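Local coordinates for salicylic acid-binding protein 2 (Nicotiana tabacum, PDB 1XKL) that hydrolyses methyl salicylate to salicylate and methanol, releasing the active defence signal that drives systemic acquired resistance in plants, at residues L9-C14 / L37-S42; E64-L69 / E92-K97; W131-F136 / F151-L156; V206-K211 / A230-G235. All coordinates share one frame; numbering follows the deposited sequence.

Contact 1: residues L9-C14 / L37-S42; sequences LVHGAC and LDLAAS. With STH (2-amino-4H-1,3-benzoxathiin-4-ol), chain E.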
loop_
_atom_site.group_PDB
_atom_site.type_symbol
_atom_site.label_atom_id
_atom_site.label_comp_id
_atom_site.label_asym_id
_atom_site.label_seq_id
_atom_site.Cartn_x
_atom_site.Cartn_y
_atom_site.Cartn_z
ATOM N N LEU A 9 -31.615 21.996 -1.177
ATOM C CA LEU A 9 -30.363 22.400 -0.555
ATOM C C LEU A 9 -29.156 21.988 -1.392
ATOM O O LEU A 9 -28.974 20.821 -1.718
ATOM C CB LEU A 9 -30.279 21.810 0.858
ATOM C CG LEU A 9 -31.514 21.994 1.755
ATOM C CD1 LEU A 9 -31.193 21.485 3.166
ATOM C CD2 LEU A 9 -31.912 23.469 1.815
ATOM N N VAL A 10 -28.335 22.973 -1.729
ATOM C CA VAL A 10 -27.160 22.757 -2.561
ATOM C C VAL A 10 -25.893 23.086 -1.802
ATOM O O VAL A 10 -25.635 24.246 -1.458
ATOM C CB VAL A 10 -27.251 23.625 -3.808
ATOM C CG1 VAL A 10 -26.148 23.277 -4.786
ATOM C CG2 VAL A 10 -28.626 23.462 -4.433
ATOM N N HIS A 11 -25.099 22.048 -1.562
ATOM C CA HIS A 11 -23.843 22.154 -0.830
ATOM C C HIS A 11 -22.746 22.901 -1.596
ATOM O O HIS A 11 -22.879 23.178 -2.789
ATOM C CB HIS A 11 -23.347 20.750 -0.478
ATOM C CG HIS A 11 -22.982 19.930 -1.673
ATOM N ND1 HIS A 11 -21.794 20.093 -2.355
ATOM C CD2 HIS A 11 -23.666 18.969 -2.337
ATOM C CE1 HIS A 11 -21.761 19.269 -3.386
ATOM N NE2 HIS A 11 -22.885 18.574 -3.399
ATOM N N GLY A 12 -21.664 23.202 -0.885
ATOM C CA GLY A 12 -20.540 23.900 -1.468
ATOM C C GLY A 12 -19.462 22.939 -1.935
ATOM O O GLY A 12 -19.666 21.726 -1.948
ATOM N N ALA A 13 -18.304 23.476 -2.297
ATOM C CA ALA A 13 -17.199 22.669 -2.790
ATOM C C ALA A 13 -16.595 21.732 -1.756
ATOM O O ALA A 13 -16.430 22.086 -0.584
ATOM C CB ALA A 13 -16.117 23.576 -3.355
ATOM N N CYS A 14 -16.255 20.532 -2.213
ATOM C CA CYS A 14 -15.654 19.517 -1.362
ATOM C C CYS A 14 -16.640 18.929 -0.355
ATOM O O CYS A 14 -16.260 18.078 0.445
ATOM C CB CYS A 14 -14.442 20.090 -0.618
ATOM S SG CYS A 14 -13.084 20.699 -1.674
ATOM N N LEU A 37 -29.455 17.155 -2.103
ATOM C CA LEU A 37 -28.788 16.348 -3.104
ATOM C C LEU A 37 -27.270 16.413 -3.072
ATOM O O LEU A 37 -26.662 17.231 -2.376
ATOM C CB LEU A 37 -29.288 16.720 -4.502
ATOM C CG LEU A 37 -28.726 17.996 -5.128
ATOM C CD1 LEU A 37 -29.320 18.170 -6.519
ATOM C CD2 LEU A 37 -29.048 19.185 -4.260
ATOM N N ASP A 38 -26.668 15.507 -3.826
ATOM C CA ASP A 38 -25.227 15.431 -3.951
ATOM C C ASP A 38 -24.944 15.924 -5.358
ATOM O O ASP A 38 -25.555 15.440 -6.309
ATOM C CB ASP A 38 -24.751 13.980 -3.850
ATOM C CG ASP A 38 -24.439 13.544 -2.432
ATOM O OD1 ASP A 38 -24.304 12.318 -2.230
ATOM O OD2 ASP A 38 -24.311 14.396 -1.526
ATOM N N LEU A 39 -24.052 16.893 -5.506
ATOM C CA LEU A 39 -23.722 17.356 -6.845
ATOM C C LEU A 39 -22.802 16.285 -7.429
ATOM O O LEU A 39 -22.513 15.284 -6.765
ATOM C CB LEU A 39 -23.022 18.720 -6.792
ATOM C CG LEU A 39 -23.929 19.887 -6.401
ATOM C CD1 LEU A 39 -23.119 21.165 -6.255
ATOM C CD2 LEU A 39 -25.002 20.061 -7.450
ATOM N N ALA A 40 -22.354 16.478 -8.664
ATOM C CA ALA A 40 -21.473 15.509 -9.308
ATOM C C ALA A 40 -20.163 15.358 -8.538
ATOM O O ALA A 40 -19.609 16.338 -8.036
ATOM C CB ALA A 40 -21.189 15.934 -10.745
ATOM N N ALA A 41 -19.686 14.118 -8.439
ATOM C CA ALA A 41 -18.437 13.794 -7.747
ATOM C C ALA A 41 -18.386 14.295 -6.307
ATOM O O ALA A 41 -17.306 14.525 -5.751
ATOM C CB ALA A 41 -17.246 14.341 -8.533
ATOM N N SER A 42 -19.559 14.459 -5.705
ATOM C CA SER A 42 -19.660 14.931 -4.327
ATOM C C SER A 42 -20.477 13.958 -3.484
ATOM O O SER A 42 -21.347 13.252 -4.001
ATOM C CB SER A 42 -20.322 16.311 -4.305
ATOM O OG SER A 42 -19.707 17.178 -5.244
HETATM C C8 STH E . -16.015 27.076 -2.022
HETATM O O8 STH E . -15.889 27.203 -3.371
HETATM C C1 STH E . -15.137 27.823 -1.076
HETATM C C2 STH E . -15.313 27.642 0.386
HETATM C C3 STH E . -14.471 28.356 1.286
HETATM C C4 STH E . -13.447 29.221 0.786
HETATM C C5 STH E . -13.266 29.395 -0.620
HETATM C C6 STH E . -14.085 28.701 -1.535
HETATM C C7 STH E . -17.365 26.370 0.053
HETATM O O2 STH E . -16.324 26.799 0.915
HETATM N N7 STH E . -17.853 25.168 0.546
HETATM S S7 STH E . -17.019 26.234 -1.518
HETATM O O HOH W 1 -26.777 19.584 -1.106
#
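With chi1 at 65°, CG of His11 sits in the crowded position between its own backbone N and carbonyl carbon, and this swings the imidazole across to the loop 37-42. Leu39 turns its CG anti to its carbonyl carbon (chi1 -71°), which sends the isobutyl group past the imidazole, running the opposite way. The ND1 of His11 donates to Gly12 O at 2.7 Å, exactly in the ring plane and on a carbonyl lone pair, so NE2 is left as the acceptor for Leu39 N at 2.9 Å, with an N-H...N angle of 164°. Two bonds in or near the ring plane, one at each nitrogen, fix the ring's rotation and are consistent with a neutral, ND1-protonated histidine. Leu39 CD1 makes an off-centre CH-pi contact 4.1 Å from the centroid of the His11 ring, while Ser42 CB touches His11 CE1 at 3.4 Å. One water donates to Leu9 O and Leu37 O, bridging the two segments. Tyr58 of helix 55-67 packs on His11, Leu39 and Ser42. The segment 9-14 then runs on to the ligand, where Ala13 N lies 3.1 Å from S7 of STH; this loop, after a strand lying between 33-36 and 75-80, borders the salicylate pocket of this alpha/beta hydrolase.

Contact 2: residues E64-L69 / E92-K97; sequences ELMESL and EKYPQK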
loop_
_atom_site.group_PDB
_atom_site.type_symbol
_atom_site.label_atom_id
_atom_site.label_comp_id
_atom_site.label_asym_id
_atom_site.label_seq_id
_atom_site.Cartn_x
_atom_site.Cartn_y
_atom_site.Cartn_z
ATOM N N GLU A 64 -31.077 17.842 -13.180
ATOM C CA GLU A 64 -31.955 16.677 -13.305
ATOM C C GLU A 64 -33.142 16.767 -12.351
ATOM O O GLU A 64 -34.260 16.384 -12.694
ATOM C CB GLU A 64 -31.161 15.396 -13.046
ATOM C CG GLU A 64 -30.104 15.127 -14.111
ATOM C CD GLU A 64 -29.136 14.022 -13.726
ATOM O OE1 GLU A 64 -28.379 13.567 -14.611
ATOM O OE2 GLU A 64 -29.129 13.609 -12.548
ATOM N N LEU A 65 -32.888 17.278 -11.152
ATOM C CA LEU A 65 -33.931 17.433 -10.148
ATOM C C LEU A 65 -34.931 18.494 -10.590
ATOM O O LEU A 65 -36.145 18.304 -10.482
ATOM C CB LEU A 65 -33.309 17.830 -8.810
ATOM C CG LEU A 65 -34.232 18.297 -7.686
ATOM C CD1 LEU A 65 -35.269 17.235 -7.372
ATOM C CD2 LEU A 65 -33.396 18.609 -6.457
HETATM N N MSE A 66 -34.422 19.617 -11.086
HETATM C CA MSE A 66 -35.291 20.699 -11.532
HETATM C C MSE A 66 -36.171 20.261 -12.690
HETATM O O MSE A 66 -37.317 20.700 -12.805
HETATM C CB MSE A 66 -34.455 21.912 -11.946
HETATM C CG MSE A 66 -33.656 22.535 -10.811
HETATM SE SE MSE A 66 -34.787 23.219 -9.377
HETATM C CE MSE A 66 -35.547 24.729 -10.324
ATOM N N GLU A 67 -35.628 19.393 -13.543
ATOM C CA GLU A 67 -36.353 18.881 -14.705
ATOM C C GLU A 67 -37.541 18.013 -14.317
ATOM O O GLU A 67 -38.501 17.900 -15.076
ATOM C CB GLU A 67 -35.419 18.066 -15.608
ATOM C CG GLU A 67 -34.958 18.807 -16.845
ATOM C CD GLU A 67 -34.158 17.941 -17.803
ATOM O OE1 GLU A 67 -33.185 17.287 -17.359
ATOM O OE2 GLU A 67 -34.495 17.921 -19.012
ATOM N N SER A 68 -37.470 17.398 -13.143
ATOM C CA SER A 68 -38.542 16.535 -12.682
ATOM C C SER A 68 -39.618 17.278 -11.905
ATOM O O SER A 68 -40.590 16.673 -11.448
ATOM C CB SER A 68 -37.975 15.400 -11.836
ATOM O OG SER A 68 -37.215 14.521 -12.649
ATOM N N LEU A 69 -39.446 18.589 -11.752
ATOM C CA LEU A 69 -40.437 19.395 -11.048
ATOM C C LEU A 69 -41.628 19.598 -11.965
ATOM O O LEU A 69 -41.479 19.836 -13.166
ATOM C CB LEU A 69 -39.861 20.751 -10.645
ATOM C CG LEU A 69 -38.757 20.704 -9.595
ATOM C CD1 LEU A 69 -38.251 22.110 -9.335
ATOM C CD2 LEU A 69 -39.289 20.076 -8.317
ATOM N N GLU A 92 -31.204 30.066 -14.227
ATOM C CA GLU A 92 -31.146 30.434 -15.639
ATOM C C GLU A 92 -32.062 29.551 -16.478
ATOM O O GLU A 92 -32.750 30.039 -17.376
ATOM C CB GLU A 92 -29.711 30.331 -16.163
ATOM C CG GLU A 92 -29.523 30.767 -17.620
ATOM C CD GLU A 92 -29.859 32.234 -17.854
ATOM O OE1 GLU A 92 -29.694 33.038 -16.916
ATOM O OE2 GLU A 92 -30.270 32.586 -18.980
ATOM N N LYS A 93 -32.086 28.259 -16.167
ATOM C CA LYS A 93 -32.891 27.298 -16.915
ATOM C C LYS A 93 -34.345 27.136 -16.474
ATOM O O LYS A 93 -35.217 26.876 -17.299
ATOM C CB LYS A 93 -32.215 25.925 -16.876
ATOM C CG LYS A 93 -31.032 25.775 -17.803
ATOM C CD LYS A 93 -31.498 25.601 -19.241
ATOM C CE LYS A 93 -30.318 25.445 -20.186
ATOM N NZ LYS A 93 -29.527 24.212 -19.903
ATOM N N TYR A 94 -34.605 27.277 -15.180
ATOM C CA TYR A 94 -35.956 27.111 -14.649
ATOM C C TYR A 94 -36.300 28.271 -13.712
ATOM O O TYR A 94 -36.628 28.061 -12.541
ATOM C CB TYR A 94 -36.038 25.791 -13.878
ATOM C CG TYR A 94 -35.536 24.596 -14.653
ATOM C CD1 TYR A 94 -36.367 23.928 -15.548
ATOM C CD2 TYR A 94 -34.219 24.155 -14.516
ATOM C CE1 TYR A 94 -35.907 22.854 -16.295
ATOM C CE2 TYR A 94 -33.742 23.078 -15.262
ATOM C CZ TYR A 94 -34.599 22.433 -16.154
ATOM O OH TYR A 94 -34.147 21.391 -16.933
ATOM N N PRO A 95 -36.249 29.511 -14.222
ATOM C CA PRO A 95 -36.558 30.670 -13.381
ATOM C C PRO A 95 -37.961 30.689 -12.787
ATOM O O PRO A 95 -38.151 31.119 -11.648
ATOM C CB PRO A 95 -36.313 31.852 -14.317
ATOM C CG PRO A 95 -36.653 31.284 -15.662
ATOM C CD PRO A 95 -35.993 29.925 -15.614
ATOM N N GLN A 96 -38.937 30.209 -13.546
ATOM C CA GLN A 96 -40.318 30.228 -13.088
ATOM C C GLN A 96 -40.703 29.136 -12.092
ATOM O O GLN A 96 -41.844 29.082 -11.632
ATOM C CB GLN A 96 -41.269 30.190 -14.291
ATOM C CG GLN A 96 -41.402 28.838 -14.982
ATOM C CD GLN A 96 -40.181 28.434 -15.801
ATOM O OE1 GLN A 96 -39.061 28.391 -15.298
ATOM N NE2 GLN A 96 -40.402 28.123 -17.077
ATOM N N LYS A 97 -39.759 28.268 -11.750
ATOM C CA LYS A 97 -40.049 27.208 -10.796
ATOM C C LYS A 97 -39.351 27.461 -9.469
ATOM O O LYS A 97 -39.190 26.557 -8.650
ATOM C CB LYS A 97 -39.650 25.852 -11.388
ATOM C CG LYS A 97 -40.523 25.489 -12.590
ATOM C CD LYS A 97 -40.474 24.022 -12.969
ATOM C CE LYS A 97 -39.161 23.650 -13.641
ATOM N NZ LYS A 97 -39.198 22.251 -14.175
#
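Met66, present as selenomethionine, is the first residue of 64-69 to meet the other segment: its CB lies over one face of the Tyr94 ring, 3.9 Å from the centroid and 30° off the normal. Bends at chi2 and chi3 fold the rest of its chain back, so that CE reaches Tyr94 CB at 3.7 Å. The Met66 carbonyl O accepts twice, from Leu69 N at 3.2 Å and from Lys97 NZ at 2.8 Å, the ammonium standing 27° above the carbonyl plane. The contact thus joins the C-terminal ends of helices 55-67 and 83-93, which flank the parallel sheet of the alpha/beta hydrolase fold; Tyr94 is the first residue to leave the second helix. Next along, Glu67 crosses the phenol end of Tyr94 obliquely. Leu69 then turns its CB toward the lysine, 3.9 Å from Lys97 NZ, and its O adds a weak bond to the same NZ at 3.5 Å. A bend at chi3 (-73°) carries the ammonium to these two carbonyls, where the negative end of the helix dipole would favour its charge.

Contact 3: residues W131-F136 / F151-L156; sequences WLDTQF and FGPKFL. With STH (2-amino-4H-1,3-benzoxathiin-4-ol), chain E.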
loop_
_atom_site.group_PDB
_atom_site.type_symbol
_atom_site.label_atom_id
_atom_site.label_comp_id
_atom_site.label_asym_id
_atom_site.label_seq_id
_atom_site.Cartn_x
_atom_site.Cartn_y
_atom_site.Cartn_z
ATOM N N TRP A 131 -5.433 29.796 2.289
ATOM C CA TRP A 131 -5.738 28.431 1.856
ATOM C C TRP A 131 -5.125 27.335 2.718
ATOM O O TRP A 131 -5.557 26.180 2.667
ATOM C CB TRP A 131 -5.310 28.221 0.401
ATOM C CG TRP A 131 -6.113 29.024 -0.576
ATOM C CD1 TRP A 131 -5.708 30.141 -1.251
ATOM C CD2 TRP A 131 -7.473 28.794 -0.958
ATOM N NE1 TRP A 131 -6.734 30.623 -2.029
ATOM C CE2 TRP A 131 -7.829 29.815 -1.869
ATOM C CE3 TRP A 131 -8.429 27.824 -0.620
ATOM C CZ2 TRP A 131 -9.101 29.897 -2.447
ATOM C CZ3 TRP A 131 -9.695 27.907 -1.195
ATOM C CH2 TRP A 131 -10.016 28.939 -2.102
ATOM N N LEU A 132 -4.113 27.699 3.496
ATOM C CA LEU A 132 -3.434 26.760 4.376
ATOM C C LEU A 132 -2.997 25.485 3.663
ATOM O O LEU A 132 -2.237 25.533 2.699
ATOM C CB LEU A 132 -4.331 26.412 5.571
ATOM C CG LEU A 132 -4.675 27.553 6.533
ATOM C CD1 LEU A 132 -5.461 27.015 7.715
ATOM C CD2 LEU A 132 -3.405 28.226 7.012
ATOM N N ASP A 133 -3.485 24.343 4.129
ATOM C CA ASP A 133 -3.098 23.075 3.531
ATOM C C ASP A 133 -3.999 22.604 2.398
ATOM O O ASP A 133 -4.032 21.416 2.088
ATOM C CB ASP A 133 -3.039 21.997 4.609
ATOM C CG ASP A 133 -4.362 21.813 5.311
ATOM O OD1 ASP A 133 -4.464 20.891 6.143
ATOM O OD2 ASP A 133 -5.300 22.593 5.030
ATOM N N THR A 134 -4.731 23.525 1.780
ATOM C CA THR A 134 -5.613 23.164 0.677
ATOM C C THR A 134 -4.784 22.781 -0.551
ATOM O O THR A 134 -3.782 23.429 -0.850
ATOM C CB THR A 134 -6.541 24.330 0.312
ATOM O OG1 THR A 134 -7.403 24.616 1.421
ATOM C CG2 THR A 134 -7.378 23.978 -0.904
ATOM N N GLN A 135 -5.205 21.737 -1.260
ATOM C CA GLN A 135 -4.484 21.267 -2.438
ATOM C C GLN A 135 -5.070 21.684 -3.776
ATOM O O GLN A 135 -6.242 21.447 -4.059
ATOM C CB GLN A 135 -4.386 19.743 -2.444
ATOM C CG GLN A 135 -3.512 19.131 -1.374
ATOM C CD GLN A 135 -3.214 17.672 -1.671
ATOM O OE1 GLN A 135 -2.552 17.350 -2.668
ATOM N NE2 GLN A 135 -3.711 16.778 -0.818
ATOM N N PHE A 136 -4.233 22.286 -4.611
ATOM C CA PHE A 136 -4.638 22.710 -5.942
ATOM C C PHE A 136 -3.808 21.913 -6.950
ATOM O O PHE A 136 -2.629 22.199 -7.159
ATOM C CB PHE A 136 -4.392 24.212 -6.103
ATOM C CG PHE A 136 -5.414 25.069 -5.411
ATOM C CD1 PHE A 136 -6.662 25.279 -5.989
ATOM C CD2 PHE A 136 -5.145 25.644 -4.172
ATOM C CE1 PHE A 136 -7.632 26.042 -5.343
ATOM C CE2 PHE A 136 -6.109 26.411 -3.516
ATOM C CZ PHE A 136 -7.355 26.610 -4.104
ATOM N N PHE A 151 -9.843 20.781 0.025
ATOM C CA PHE A 151 -9.612 21.350 1.349
ATOM C C PHE A 151 -8.796 20.400 2.223
ATOM O O PHE A 151 -9.000 19.188 2.196
ATOM C CB PHE A 151 -10.945 21.655 2.049
ATOM C CG PHE A 151 -11.804 22.654 1.326
ATOM C CD1 PHE A 151 -11.226 23.623 0.507
ATOM C CD2 PHE A 151 -13.185 22.651 1.490
ATOM C CE1 PHE A 151 -12.014 24.576 -0.137
ATOM C CE2 PHE A 151 -13.982 23.599 0.851
ATOM C CZ PHE A 151 -13.394 24.566 0.034
ATOM N N GLY A 152 -7.867 20.965 2.985
ATOM C CA GLY A 152 -7.049 20.165 3.872
ATOM C C GLY A 152 -7.628 20.266 5.271
ATOM O O GLY A 152 -8.491 21.114 5.516
ATOM N N PRO A 153 -7.183 19.423 6.214
ATOM C CA PRO A 153 -7.681 19.441 7.594
ATOM C C PRO A 153 -7.496 20.768 8.339
ATOM O O PRO A 153 -8.379 21.192 9.088
ATOM C CB PRO A 153 -6.924 18.284 8.249
ATOM C CG PRO A 153 -5.661 18.187 7.431
ATOM C CD PRO A 153 -6.180 18.359 6.035
ATOM N N LYS A 154 -6.347 21.409 8.140
ATOM C CA LYS A 154 -6.053 22.692 8.780
ATOM C C LYS A 154 -7.031 23.743 8.259
ATOM O O LYS A 154 -7.637 24.489 9.034
ATOM C CB LYS A 154 -4.618 23.137 8.455
ATOM C CG LYS A 154 -3.525 22.121 8.792
ATOM C CD LYS A 154 -3.473 21.852 10.287
ATOM C CE LYS A 154 -2.382 20.840 10.640
ATOM N NZ LYS A 154 -0.997 21.335 10.322
ATOM N N PHE A 155 -7.189 23.788 6.940
ATOM C CA PHE A 155 -8.085 24.752 6.312
ATOM C C PHE A 155 -9.499 24.604 6.841
ATOM O O PHE A 155 -10.184 25.597 7.096
ATOM C CB PHE A 155 -8.083 24.582 4.793
ATOM C CG PHE A 155 -8.950 25.577 4.064
ATOM C CD1 PHE A 155 -10.192 25.207 3.561
ATOM C CD2 PHE A 155 -8.517 26.891 3.881
ATOM C CE1 PHE A 155 -10.987 26.125 2.870
ATOM C CE2 PHE A 155 -9.303 27.816 3.194
ATOM C CZ PHE A 155 -10.540 27.435 2.691
ATOM N N LEU A 156 -9.945 23.362 7.006
ATOM C CA LEU A 156 -11.288 23.133 7.516
ATOM C C LEU A 156 -11.422 23.605 8.957
ATOM O O LEU A 156 -12.373 24.299 9.308
ATOM C CB LEU A 156 -11.650 21.646 7.453
ATOM C CG LEU A 156 -11.849 20.993 6.095
ATOM C CD1 LEU A 156 -12.037 19.495 6.302
ATOM C CD2 LEU A 156 -13.066 21.604 5.382
HETATM C C8 STH E . -16.015 27.076 -2.022
HETATM O O8 STH E . -15.889 27.203 -3.371
HETATM C C1 STH E . -15.137 27.823 -1.076
HETATM C C2 STH E . -15.313 27.642 0.386
HETATM C C3 STH E . -14.471 28.356 1.286
HETATM C C4 STH E . -13.447 29.221 0.786
HETATM C C5 STH E . -13.266 29.395 -0.620
HETATM C C6 STH E . -14.085 28.701 -1.535
HETATM C C7 STH E . -17.365 26.370 0.053
HETATM O O2 STH E . -16.324 26.799 0.915
HETATM N N7 STH E . -17.853 25.168 0.546
HETATM S S7 STH E . -17.019 26.234 -1.518
#
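A type II' turn from Trp131 to Thr134 is laid against the start of helix 153-160, with Thr134 and Phe151 CA atoms 4.4 Å apart and Gly152 at the N-cap position. Asp133 carries the polar half of the contact. Its CG takes the crowded position between backbone N and carbonyl carbon (chi1 59°), which presents the carboxylate to the first turn of the helix: OD1 accepts from Lys154 N at 2.8 Å and OD2 from Phe155 N at 2.9 Å, each N-H meeting the carboxylate from above its plane. Gripping two amides at a helix N-terminus would stabilise the negative charge of Asp133. Gly152 leaves room for this, since a CB there would clash with the carboxylate carbon. Thr134 OG1 donates to Trp131 O at 2.7 Å, on a lone pair, and that bond holds the hydroxyl 3.2 Å above one face of the Phe155 ring, toward its rim. Trp131 and Phe155 run side by side with planes 20° apart, but are slid so far that they barely overlap. Three aromatic tips converge on STH: Trp131 CH2 lies 3.6 Å from its C5, Phe151 CZ 3.6 Å from its C2, and the Phe155 edge meets C4. Around this aromatic wall, Tyr122 and Asn123 of helix 117-124 touch Trp131, Met149 of strand 147-150 packs on Trp131 and Thr134, and Leu160 of helix 153-160 lies against Phe151 and Phe155.

Contact 4: residues V206-K211 / A230-G235; sequences VCTEDK and AIEIKG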
loop_
_atom_site.group_PDB
_atom_site.type_symbol
_atom_site.label_atom_id
_atom_site.label_comp_id
_atom_site.label_asym_id
_atom_site.label_seq_id
_atom_site.Cartn_x
_atom_site.Cartn_y
_atom_site.Cartn_z
ATOM N N VAL A 206 -25.765 36.395 5.359
ATOM C CA VAL A 206 -24.385 36.659 5.741
ATOM C C VAL A 206 -24.007 35.990 7.050
ATOM O O VAL A 206 -24.768 36.032 8.016
ATOM C CB VAL A 206 -24.141 38.175 5.926
ATOM C CG1 VAL A 206 -22.719 38.411 6.416
ATOM C CG2 VAL A 206 -24.396 38.908 4.621
ATOM N N CYS A 207 -22.819 35.391 7.073
ATOM C CA CYS A 207 -22.297 34.735 8.263
ATOM C C CYS A 207 -21.112 35.579 8.734
ATOM O O CYS A 207 -19.981 35.421 8.261
ATOM C CB CYS A 207 -21.880 33.294 7.932
ATOM S SG CYS A 207 -23.282 32.267 7.382
ATOM N N THR A 208 -21.408 36.490 9.665
ATOM C CA THR A 208 -20.446 37.443 10.221
ATOM C C THR A 208 -19.097 36.893 10.649
ATOM O O THR A 208 -18.091 37.593 10.557
ATOM C CB THR A 208 -21.049 38.222 11.439
ATOM O OG1 THR A 208 -21.097 37.370 12.589
ATOM C CG2 THR A 208 -22.456 38.709 11.125
ATOM N N GLU A 209 -19.054 35.650 11.108
ATOM C CA GLU A 209 -17.789 35.083 11.562
ATOM C C GLU A 209 -17.109 34.176 10.550
ATOM O O GLU A 209 -16.154 33.475 10.878
ATOM C CB GLU A 209 -18.009 34.326 12.868
ATOM C CG GLU A 209 -18.578 35.196 13.968
ATOM C CD GLU A 209 -17.702 36.397 14.251
ATOM O OE1 GLU A 209 -16.501 36.198 14.533
ATOM O OE2 GLU A 209 -18.210 37.539 14.191
ATOM N N ASP A 210 -17.591 34.204 9.317
ATOM C CA ASP A 210 -17.028 33.380 8.263
ATOM C C ASP A 210 -15.568 33.726 7.995
ATOM O O ASP A 210 -15.236 34.888 7.761
ATOM C CB ASP A 210 -17.822 33.580 6.976
ATOM C CG ASP A 210 -17.631 32.450 5.992
ATOM O OD1 ASP A 210 -16.496 31.941 5.868
ATOM O OD2 ASP A 210 -18.624 32.079 5.331
ATOM N N LYS A 211 -14.698 32.719 8.022
ATOM C CA LYS A 211 -13.281 32.924 7.742
ATOM C C LYS A 211 -12.883 32.350 6.381
ATOM O O LYS A 211 -11.763 32.566 5.925
ATOM C CB LYS A 211 -12.397 32.270 8.807
ATOM C CG LYS A 211 -12.232 33.042 10.106
ATOM C CD LYS A 211 -10.948 32.581 10.774
ATOM C CE LYS A 211 -10.664 33.348 12.047
ATOM N NZ LYS A 211 -11.653 33.012 13.120
ATOM N N ALA A 230 -31.177 41.144 2.358
ATOM C CA ALA A 230 -29.956 40.686 3.002
ATOM C C ALA A 230 -30.256 40.295 4.441
ATOM O O ALA A 230 -30.763 41.102 5.228
ATOM C CB ALA A 230 -28.894 41.773 2.970
ATOM N N ILE A 231 -29.942 39.049 4.773
ATOM C CA ILE A 231 -30.158 38.519 6.110
ATOM C C ILE A 231 -28.797 38.288 6.738
ATOM O O ILE A 231 -27.815 38.058 6.035
ATOM C CB ILE A 231 -30.899 37.171 6.062
ATOM C CG1 ILE A 231 -32.219 37.324 5.302
ATOM C CG2 ILE A 231 -31.140 36.667 7.470
ATOM C CD1 ILE A 231 -33.156 38.362 5.881
ATOM N N GLU A 232 -28.736 38.332 8.059
ATOM C CA GLU A 232 -27.474 38.132 8.748
ATOM C C GLU A 232 -27.583 37.138 9.910
ATOM O O GLU A 232 -28.554 37.157 10.666
ATOM C CB GLU A 232 -26.969 39.484 9.254
ATOM C CG GLU A 232 -25.806 39.413 10.226
ATOM C CD GLU A 232 -25.421 40.780 10.777
ATOM O OE1 GLU A 232 -24.974 41.641 9.987
ATOM O OE2 GLU A 232 -25.568 40.989 12.000
ATOM N N ILE A 233 -26.595 36.253 10.028
ATOM C CA ILE A 233 -26.561 35.290 11.126
ATOM C C ILE A 233 -25.305 35.586 11.937
ATOM O O ILE A 233 -24.205 35.175 11.573
ATOM C CB ILE A 233 -26.513 33.821 10.635
ATOM C CG1 ILE A 233 -27.801 33.470 9.886
ATOM C CG2 ILE A 233 -26.343 32.879 11.817
ATOM C CD1 ILE A 233 -27.866 32.034 9.415
ATOM N N LYS A 234 -25.487 36.312 13.038
ATOM C CA LYS A 234 -24.389 36.695 13.926
ATOM C C LYS A 234 -23.790 35.514 14.673
ATOM O O LYS A 234 -24.514 34.662 15.177
ATOM C CB LYS A 234 -24.880 37.725 14.956
ATOM C CG LYS A 234 -24.448 39.160 14.697
ATOM C CD LYS A 234 -22.945 39.321 14.849
ATOM C CE LYS A 234 -22.510 40.782 14.689
ATOM N NZ LYS A 234 -21.021 40.926 14.838
ATOM N N GLY A 235 -22.464 35.481 14.744
ATOM C CA GLY A 235 -21.777 34.421 15.461
ATOM C C GLY A 235 -21.573 33.115 14.715
ATOM O O GLY A 235 -21.071 32.148 15.283
#
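Thr208 stands across two neighbours at about right angles, Glu232 and Lys234, and its two branches divide the work. The methyl CG2, anti to the carbonyl carbon, presses on Glu232 CG at 3.5 Å. The hydroxyl, in the crowded position at chi1 75°, meets the bent lysine chain at CD and accepts from Gly235 N at 3.2 Å (N-H...O 157°). Glu209 turns its CG to Gly235 CA, 3.6 Å away, and folds at chi2 so that OE2 takes a weak bond from Thr208 OG1. The strands are parallel: Val206 N donates to Ile231 O and Ile233 N to Val206 O, both at 2.7 Å, the second nearly along the C=O axis. They form a beta-alpha-beta crossover through helix 215-225, whose Arg219 forms a salt bridge with Glu232. Past Ile233 the regular bonding is interrupted, and Thr208 N and Ile233 O are buried without a partner in the model; the Gly235-Thr208 bond and a backbone bond between Glu209 and Ala236 tie the chain together beyond the gap. The type I turn from Cys207 to Asp210 may thus be tethered, while the charge-relay carboxylate itself is placed by Gly212 N and Ile213 N at OD1 and His238 ND1 at OD2.

In the fold
Contacts 1 and 3 meet at the pocket and both touch STH: Ala13 O of contact 1 lies 3.2 Å from Phe151 CE2 of contact 3, although their centres are about 18 Å apart. Contact 4 lies farther from the ligand, with Cys207's side chain about 11 Å from STH, but supplies the triad acid Asp210; its nearest atoms are about 6 Å from those of contact 3. His11 of contact 1 is about 8 Å, side chain to side chain, from the nucleophile Ser81. Contact 2 stands away from these sites, its centre about 34 Å from that of contact 3, yet it joins contact 1 through Leu65 CD2 and Leu37 CD1, 4.1 Å apart.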